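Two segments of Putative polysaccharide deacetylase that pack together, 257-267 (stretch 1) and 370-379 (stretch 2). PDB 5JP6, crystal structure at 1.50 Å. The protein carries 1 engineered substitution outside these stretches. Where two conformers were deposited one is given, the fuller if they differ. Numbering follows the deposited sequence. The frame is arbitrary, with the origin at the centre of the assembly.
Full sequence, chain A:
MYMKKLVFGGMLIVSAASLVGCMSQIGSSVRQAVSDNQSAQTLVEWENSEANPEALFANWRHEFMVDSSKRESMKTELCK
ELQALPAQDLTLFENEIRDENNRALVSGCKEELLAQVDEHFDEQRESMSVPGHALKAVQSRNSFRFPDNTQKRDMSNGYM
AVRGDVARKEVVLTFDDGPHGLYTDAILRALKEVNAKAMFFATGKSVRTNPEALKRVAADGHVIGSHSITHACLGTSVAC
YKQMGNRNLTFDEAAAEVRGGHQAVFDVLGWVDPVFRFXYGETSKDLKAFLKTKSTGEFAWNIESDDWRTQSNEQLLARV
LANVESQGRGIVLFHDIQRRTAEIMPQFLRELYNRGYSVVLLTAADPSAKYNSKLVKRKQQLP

Stretch 1 (257-267) EVRGGHQAVFD
Stretch 2, residues 370-379: KYNSKLVKRK

One glutamine side chain reads the backbone of the other stretch as a strand neighbour would: the Gln263 amide accepts from Lys377 N at OE1 (2.8 Å) and donates from NE2 to Lys377 O (3.1 Å), both nearly straight. Its rotamer (chi1 t, chi2 p, chi3 50°) brings the amide across, and NE2 also donates to Asp267 OD1 (2.9 Å), one helical turn on. A water donates to Gln263 OE1 (2.6 Å) and to Leu375 O (2.9 Å).

Residues 257-267 are regular helix (phi/psi near -62/-43). Against it, stretch 2, 3-10 at 370-371, makes a type I turn from Ser373 to Val376 (Lys374 -74/-3, Leu375 -97/-4), then extends through 376-378. CA atoms pair Arg259 with Leu375 (5.1 Å) and Gln263 with Val376 (5.2 Å), so both chains advance together. Ser373 OG (chi1 t) accepts from Leu375 N (3.0 Å), bracing the turn.

Leu375 (m, t) makes a CH-pi contact, CD1 over the His262 ring (chi1 -113°, chi2 55°), 3.8 Å from its centroid, and 3.9 Å from Val258 CG1. Ser373 OG lies at that ring's edge, 3.4 Å from His262 CD2. Val376 (chi1 m) makes a second CH-pi contact, CG2 over the Phe266 ring (chi1 t, chi2 77°), 4.1 Å from its centroid, and places CG1 3.9 Å from Phe266 CB.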

# COMPACT_ATOMS: atom_id res chain seq x y z
N GLU A 257 -3.22 -18.71 0.46
CA GLU A 257 -2.81 -17.30 0.60
C GLU A 257 -3.93 -16.39 0.02
O GLU A 257 -4.28 -15.35 0.59
CB GLU A 257 -1.45 -17.01 -0.09
CG GLU A 257 -0.29 -17.55 0.72
CD GLU A 257 0.14 -16.62 1.82
OE1 GLU A 257 -0.60 -15.64 2.16
OE2 GLU A 257 1.23 -16.84 2.35
N VAL A 258 -4.49 -16.79 -1.13
CA VAL A 258 -5.59 -16.03 -1.71
C VAL A 258 -6.78 -15.98 -0.75
O VAL A 258 -7.32 -14.90 -0.49
CB VAL A 258 -6.03 -16.63 -3.06
CG1 VAL A 258 -7.26 -15.92 -3.60
CG2 VAL A 258 -4.90 -16.54 -4.10
N ARG A 259 -7.18 -17.13 -0.22
CA ARG A 259 -8.28 -17.22 0.76
C ARG A 259 -8.03 -16.46 2.02
O ARG A 259 -8.91 -15.81 2.57
CB ARG A 259 -8.48 -18.65 1.22
CG ARG A 259 -9.17 -19.51 0.21
CD ARG A 259 -9.79 -20.73 0.84
NE ARG A 259 -10.77 -21.28 -0.06
CZ ARG A 259 -10.45 -22.02 -1.13
NH1 ARG A 259 -9.17 -22.26 -1.35
NH2 ARG A 259 -11.40 -22.50 -1.97
N GLY A 260 -6.79 -16.54 2.52
CA GLY A 260 -6.51 -15.97 3.83
C GLY A 260 -6.72 -14.47 3.97
O GLY A 260 -7.25 -14.00 4.99
N GLY A 261 -6.30 -13.70 2.97
CA GLY A 261 -6.50 -12.24 3.02
C GLY A 261 -8.01 -11.89 2.91
O GLY A 261 -8.52 -11.02 3.59
N HIS A 262 -8.70 -12.61 2.04
CA HIS A 262 -10.13 -12.45 1.89
C HIS A 262 -10.86 -12.77 3.19
O HIS A 262 -11.73 -12.02 3.63
CB HIS A 262 -10.65 -13.31 0.76
CG HIS A 262 -11.15 -12.52 -0.40
ND1 HIS A 262 -10.38 -11.59 -1.06
CD2 HIS A 262 -12.36 -12.51 -1.01
CE1 HIS A 262 -11.09 -11.04 -2.03
NE2 HIS A 262 -12.29 -11.58 -2.02
N GLN A 263 -10.46 -13.88 3.81
CA GLN A 263 -11.04 -14.25 5.08
C GLN A 263 -10.79 -13.18 6.16
O GLN A 263 -11.68 -12.92 6.97
CB GLN A 263 -10.49 -15.60 5.53
CG GLN A 263 -11.19 -16.15 6.73
CD GLN A 263 -12.57 -16.73 6.42
OE1 GLN A 263 -12.74 -17.52 5.50
NE2 GLN A 263 -13.57 -16.34 7.20
N ALA A 264 -9.59 -12.61 6.18
CA ALA A 264 -9.27 -11.60 7.21
C ALA A 264 -10.21 -10.41 7.08
O ALA A 264 -10.72 -9.89 8.08
CB ALA A 264 -7.83 -11.16 7.13
N VAL A 265 -10.42 -9.95 5.84
CA VAL A 265 -11.33 -8.82 5.62
C VAL A 265 -12.75 -9.18 6.07
O VAL A 265 -13.41 -8.42 6.79
CB VAL A 265 -11.32 -8.37 4.16
CG1 VAL A 265 -12.40 -7.34 3.90
CG2 VAL A 265 -9.94 -7.82 3.75
N PHE A 266 -13.21 -10.33 5.63
CA PHE A 266 -14.54 -10.83 5.97
C PHE A 266 -14.75 -10.95 7.47
O PHE A 266 -15.79 -10.57 8.00
CB PHE A 266 -14.79 -12.16 5.30
CG PHE A 266 -16.11 -12.78 5.63
CD1 PHE A 266 -17.26 -12.33 5.04
CD2 PHE A 266 -16.21 -13.77 6.60
CE1 PHE A 266 -18.49 -12.89 5.35
CE2 PHE A 266 -17.42 -14.32 6.91
CZ PHE A 266 -18.56 -13.86 6.31
N ASP A 267 -13.73 -11.45 8.17
CA ASP A 267 -13.82 -11.61 9.61
C ASP A 267 -14.02 -10.28 10.34
O ASP A 267 -14.66 -10.26 11.41
CB ASP A 267 -12.59 -12.32 10.15
CG ASP A 267 -12.53 -13.79 9.80
OD1 ASP A 267 -13.54 -14.37 9.32
OD2 ASP A 267 -11.42 -14.37 9.98
N LYS A 370 -20.43 -9.49 -2.26
CA LYS A 370 -19.49 -9.18 -1.16
C LYS A 370 -19.82 -10.00 0.10
O LYS A 370 -18.96 -10.21 0.94
CB LYS A 370 -19.45 -7.69 -0.87
CG LYS A 370 -20.74 -7.11 -0.32
CD LYS A 370 -20.86 -5.59 -0.41
CE LYS A 370 -19.84 -4.88 0.34
NZ LYS A 370 -20.02 -3.40 0.43
N TYR A 371 -21.07 -10.45 0.20
CA TYR A 371 -21.50 -11.24 1.36
C TYR A 371 -21.37 -12.73 1.16
O TYR A 371 -21.57 -13.48 2.13
CB TYR A 371 -22.94 -10.90 1.72
CG TYR A 371 -23.14 -9.44 2.11
CD1 TYR A 371 -22.75 -8.99 3.36
CD2 TYR A 371 -23.69 -8.55 1.22
CE1 TYR A 371 -22.95 -7.68 3.72
CE2 TYR A 371 -23.87 -7.24 1.57
CZ TYR A 371 -23.48 -6.80 2.82
OH TYR A 371 -23.67 -5.49 3.21
N ASN A 372 -21.06 -13.15 -0.06
CA ASN A 372 -21.12 -14.55 -0.42
C ASN A 372 -19.85 -15.00 -1.16
O ASN A 372 -19.91 -15.80 -2.10
CB ASN A 372 -22.37 -14.77 -1.28
CG ASN A 372 -23.64 -14.56 -0.49
OD1 ASN A 372 -23.99 -15.36 0.37
ND2 ASN A 372 -24.30 -13.43 -0.74
N SER A 373 -18.70 -14.50 -0.70
CA SER A 373 -17.45 -14.83 -1.35
C SER A 373 -17.19 -16.35 -1.32
O SER A 373 -17.25 -16.98 -0.26
CB SER A 373 -16.27 -14.18 -0.64
OG SER A 373 -15.04 -14.58 -1.24
N LYS A 374 -16.82 -16.88 -2.48
CA LYS A 374 -16.40 -18.28 -2.59
C LYS A 374 -15.00 -18.56 -2.01
O LYS A 374 -14.56 -19.71 -1.98
CB LYS A 374 -16.52 -18.76 -4.03
CG LYS A 374 -17.95 -18.78 -4.53
CD LYS A 374 -18.02 -19.11 -6.01
CE LYS A 374 -19.42 -19.24 -6.50
NZ LYS A 374 -19.45 -19.46 -7.94
N LEU A 375 -14.33 -17.49 -1.55
CA LEU A 375 -13.02 -17.58 -0.95
C LEU A 375 -13.07 -17.61 0.58
O LEU A 375 -12.03 -17.73 1.22
CB LEU A 375 -12.13 -16.42 -1.42
CG LEU A 375 -11.83 -16.38 -2.90
CD1 LEU A 375 -11.09 -15.12 -3.28
CD2 LEU A 375 -11.02 -17.62 -3.34
N VAL A 376 -14.26 -17.45 1.15
CA VAL A 376 -14.36 -17.39 2.59
C VAL A 376 -15.24 -18.50 3.16
O VAL A 376 -16.16 -18.98 2.48
CB VAL A 376 -14.85 -16.04 3.11
CG1 VAL A 376 -14.08 -14.86 2.51
CG2 VAL A 376 -16.29 -15.88 2.97
N LYS A 377 -14.96 -18.86 4.42
CA LYS A 377 -15.78 -19.75 5.22
C LYS A 377 -16.66 -18.91 6.15
O LYS A 377 -16.18 -18.00 6.85
CB LYS A 377 -14.89 -20.61 6.08
CG LYS A 377 -13.97 -21.51 5.34
CD LYS A 377 -13.20 -22.44 6.30
CE LYS A 377 -14.07 -23.48 7.00
NZ LYS A 377 -13.26 -24.57 7.62
N ARG A 378 -17.95 -19.16 6.10
CA ARG A 378 -18.90 -18.44 6.94
C ARG A 378 -18.75 -18.83 8.39
O ARG A 378 -18.18 -19.87 8.70
CB ARG A 378 -20.33 -18.75 6.49
CG ARG A 378 -20.63 -18.48 5.02
CD ARG A 378 -22.14 -18.67 4.78
NE ARG A 378 -22.50 -18.75 3.36
CZ ARG A 378 -22.82 -17.71 2.59
NH1 ARG A 378 -22.83 -16.45 3.09
NH2 ARG A 378 -23.14 -17.93 1.30
N LYS A 379 -19.30 -18.00 9.28
CA LYS A 379 -19.43 -18.37 10.70
C LYS A 379 -18.04 -18.52 11.33
O LYS A 379 -17.76 -17.99 12.42
CB LYS A 379 -20.28 -19.68 10.87
CG LYS A 379 -19.61 -20.73 11.74
CD LYS A 379 -20.57 -21.82 12.22
CE LYS A 379 -20.28 -22.21 13.65
NZ LYS A 379 -20.18 -21.02 14.55
O HOH W 1 -14.66 -13.08 -3.48
O HOH W 2 -11.12 -18.65 3.78